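Local coordinates for protein putative ABC transporter (Thermobispora bispora, PDB 4PE6) that probably binds a sugar or sugar-derived acid as the extracellular solute-binding component of an ABC transporter, at residues R33-M36 against I37-E41. Sequence-based numbering, arbitrary orientation. Where two conformers were deposited one is given.
Sequences RQTM and IAKFE. With LTH ((2R,3S)-2,3,4-trihydroxybutanoic acid), chain C.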
loop_
_atom_site.group_PDB
_atom_site.type_symbol
_atom_site.label_atom_id
_atom_site.label_comp_id
_atom_site.label_asym_id
_atom_site.label_seq_id
_atom_site.Cartn_x
_atom_site.Cartn_y
_atom_site.Cartn_z
ATOM N N ARG A 33 -0.202 6.645 -0.755
ATOM C CA ARG A 33 -1.620 6.919 -0.943
ATOM C C ARG A 33 -1.833 8.019 -1.976
ATOM O O ARG A 33 -2.812 8.008 -2.710
ATOM C CB ARG A 33 -2.271 7.311 0.374
ATOM C CG ARG A 33 -2.396 6.191 1.394
ATOM C CD ARG A 33 -3.445 5.129 1.024
ATOM N NE ARG A 33 -3.468 4.120 2.075
ATOM C CZ ARG A 33 -4.491 3.861 2.906
ATOM N NH1 ARG A 33 -5.639 4.468 2.803
ATOM N NH2 ARG A 33 -4.346 2.950 3.848
ATOM N N GLN A 34 -0.906 8.965 -2.013
ATOM C CA GLN A 34 -0.954 10.013 -3.022
ATOM C C GLN A 34 -0.719 9.475 -4.433
ATOM O O GLN A 34 -1.396 9.892 -5.353
ATOM C CB GLN A 34 -0.013 11.147 -2.659
ATOM C CG GLN A 34 -0.680 12.024 -1.618
ATOM C CD GLN A 34 0.283 12.766 -0.753
ATOM O OE1 GLN A 34 1.355 13.168 -1.196
ATOM N NE2 GLN A 34 -0.093 12.956 0.507
ATOM N N THR A 35 0.177 8.510 -4.587
ATOM C CA THR A 35 0.366 7.879 -5.879
ATOM C C THR A 35 -0.881 7.051 -6.225
ATOM O O THR A 35 -1.343 7.040 -7.375
ATOM C CB THR A 35 1.635 7.019 -5.912
ATOM O OG1 THR A 35 2.784 7.864 -5.818
ATOM C CG2 THR A 35 1.714 6.222 -7.211
HETATM N N MSE A 36 -1.445 6.379 -5.226
HETATM C CA MSE A 36 -2.636 5.559 -5.455
HETATM C C MSE A 36 -3.766 6.388 -6.009
HETATM O O MSE A 36 -4.444 5.967 -6.941
HETATM C CB MSE A 36 -3.006 4.878 -4.136
HETATM C CG MSE A 36 -4.414 4.343 -4.224
HETATM SE SE MSE A 36 -4.962 3.847 -2.408
HETATM C CE MSE A 36 -5.820 5.579 -2.074
ATOM N N ILE A 37 -3.971 7.580 -5.451
ATOM C CA ILE A 37 -4.993 8.513 -5.953
ATOM C C ILE A 37 -4.654 9.038 -7.352
ATOM O O ILE A 37 -5.503 9.037 -8.251
ATOM C CB ILE A 37 -5.217 9.682 -4.959
ATOM C CG1 ILE A 37 -5.836 9.129 -3.655
ATOM C CG2 ILE A 37 -6.077 10.790 -5.566
ATOM C CD1 ILE A 37 -7.164 8.427 -3.827
ATOM N N ALA A 38 -3.408 9.443 -7.528
ATOM C CA ALA A 38 -2.964 9.979 -8.813
ATOM C C ALA A 38 -3.165 8.958 -9.951
ATOM O O ALA A 38 -3.704 9.302 -10.995
ATOM C CB ALA A 38 -1.531 10.459 -8.705
ATOM N N LYS A 39 -2.795 7.694 -9.742
ATOM C CA LYS A 39 -2.986 6.670 -10.765
ATOM C C LYS A 39 -4.468 6.430 -11.063
ATOM O O LYS A 39 -4.837 6.281 -12.224
ATOM C CB LYS A 39 -2.313 5.354 -10.359
ATOM C CG LYS A 39 -0.811 5.438 -10.182
ATOM C CD LYS A 39 -0.100 5.725 -11.497
ATOM C CE LYS A 39 1.373 6.017 -11.263
ATOM N NZ LYS A 39 2.141 5.763 -12.503
ATOM N N PHE A 40 -5.316 6.398 -10.021
ATOM C CA PHE A 40 -6.750 6.300 -10.217
ATOM C C PHE A 40 -7.286 7.458 -11.033
ATOM O O PHE A 40 -8.078 7.263 -11.943
ATOM C CB PHE A 40 -7.523 6.274 -8.880
ATOM C CG PHE A 40 -9.018 6.359 -9.068
ATOM C CD1 PHE A 40 -9.743 5.238 -9.470
ATOM C CD2 PHE A 40 -9.690 7.555 -8.893
ATOM C CE1 PHE A 40 -11.116 5.310 -9.649
ATOM C CE2 PHE A 40 -11.055 7.642 -9.080
ATOM C CZ PHE A 40 -11.768 6.509 -9.471
ATOM N N GLU A 41 -6.882 8.674 -10.683
ATOM C CA GLU A 41 -7.423 9.842 -11.342
ATOM C C GLU A 41 -6.976 9.917 -12.811
ATOM O O GLU A 41 -7.769 10.256 -13.685
ATOM C CB GLU A 41 -7.025 11.104 -10.590
ATOM C CG GLU A 41 -7.846 11.323 -9.340
ATOM C CD GLU A 41 -7.392 12.527 -8.536
ATOM O OE1 GLU A 41 -6.208 12.905 -8.633
ATOM O OE2 GLU A 41 -8.220 13.068 -7.781
HETATM O O1 LTH C . 1.269 2.294 2.430
HETATM C C1 LTH C . -0.012 2.380 2.496
HETATM O O LTH C . -0.666 3.405 2.783
HETATM C C2 LTH C . -0.847 1.138 2.099
HETATM O O2 LTH C . -2.265 1.384 2.281
HETATM C C3 LTH C . -0.487 -0.076 2.930
HETATM O O3 LTH C . -0.698 0.204 4.312
HETATM C C4 LTH C . -1.403 -1.247 2.523
HETATM O O4 LTH C . -1.068 -1.559 1.146
#
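Ile37 N donates to Arg33 O at 3.0 Å, one of the regular i to i+4 bonds of helix 31-49, of which the straightest runs from Lys39 N to Thr35 O at 2.9 Å. The tight side of this turn faces the sheet. Ile37 packs on Leu23 and Val58, and Phe40 on Leu23 and Leu86, stiff or flat apolar groups that suit a buried face; Met36, a flexible unbranched chain here carrying selenium in place of sulfur, reaches Asn25 and Asn88, and in one modelled conformer its CE touches Ile37 CD1. The helix thereby lies on strands 20-25 and 55-60 of its beta-alpha-beta unit and on the neighbouring parallel strand 84-88.

An intermediate flank follows. Thr35 and Lys39 run alongside each other, Thr35 CG2 meeting Lys39 CG at 4.0 Å; a bend at chi2 (-66°) folds the lysine's methylenes along the threonine methyl, while NZ forms a salt bridge with Glu307. Threonine suits its buried place because OG1 bonds Tyr308 N. Ala38 and Gln34 make the solvent side: the short alanine rests CB on Gln34 O at 3.4 Å, and Gln34 NE2 bonds Ile28 O.

Near the helix N-terminus, Arg33 NE donates to the bound trihydroxybutanoic acid, to carboxylate oxygen O of LTH and to its hydroxyl O2; NH2 adds a weak bond to O2, while NH1 is anchored by Asn25. Cutting Arg33 back to an alanine is likely to leave both ligand oxygens without these N-H donors and Asn25 OD1 without NH1. The guanidinium charge would be expected to favour an acid, consistent with a site that can accept a hydroxy acid, which Asp113, Ser259 and Asn30 also hydrogen-bond.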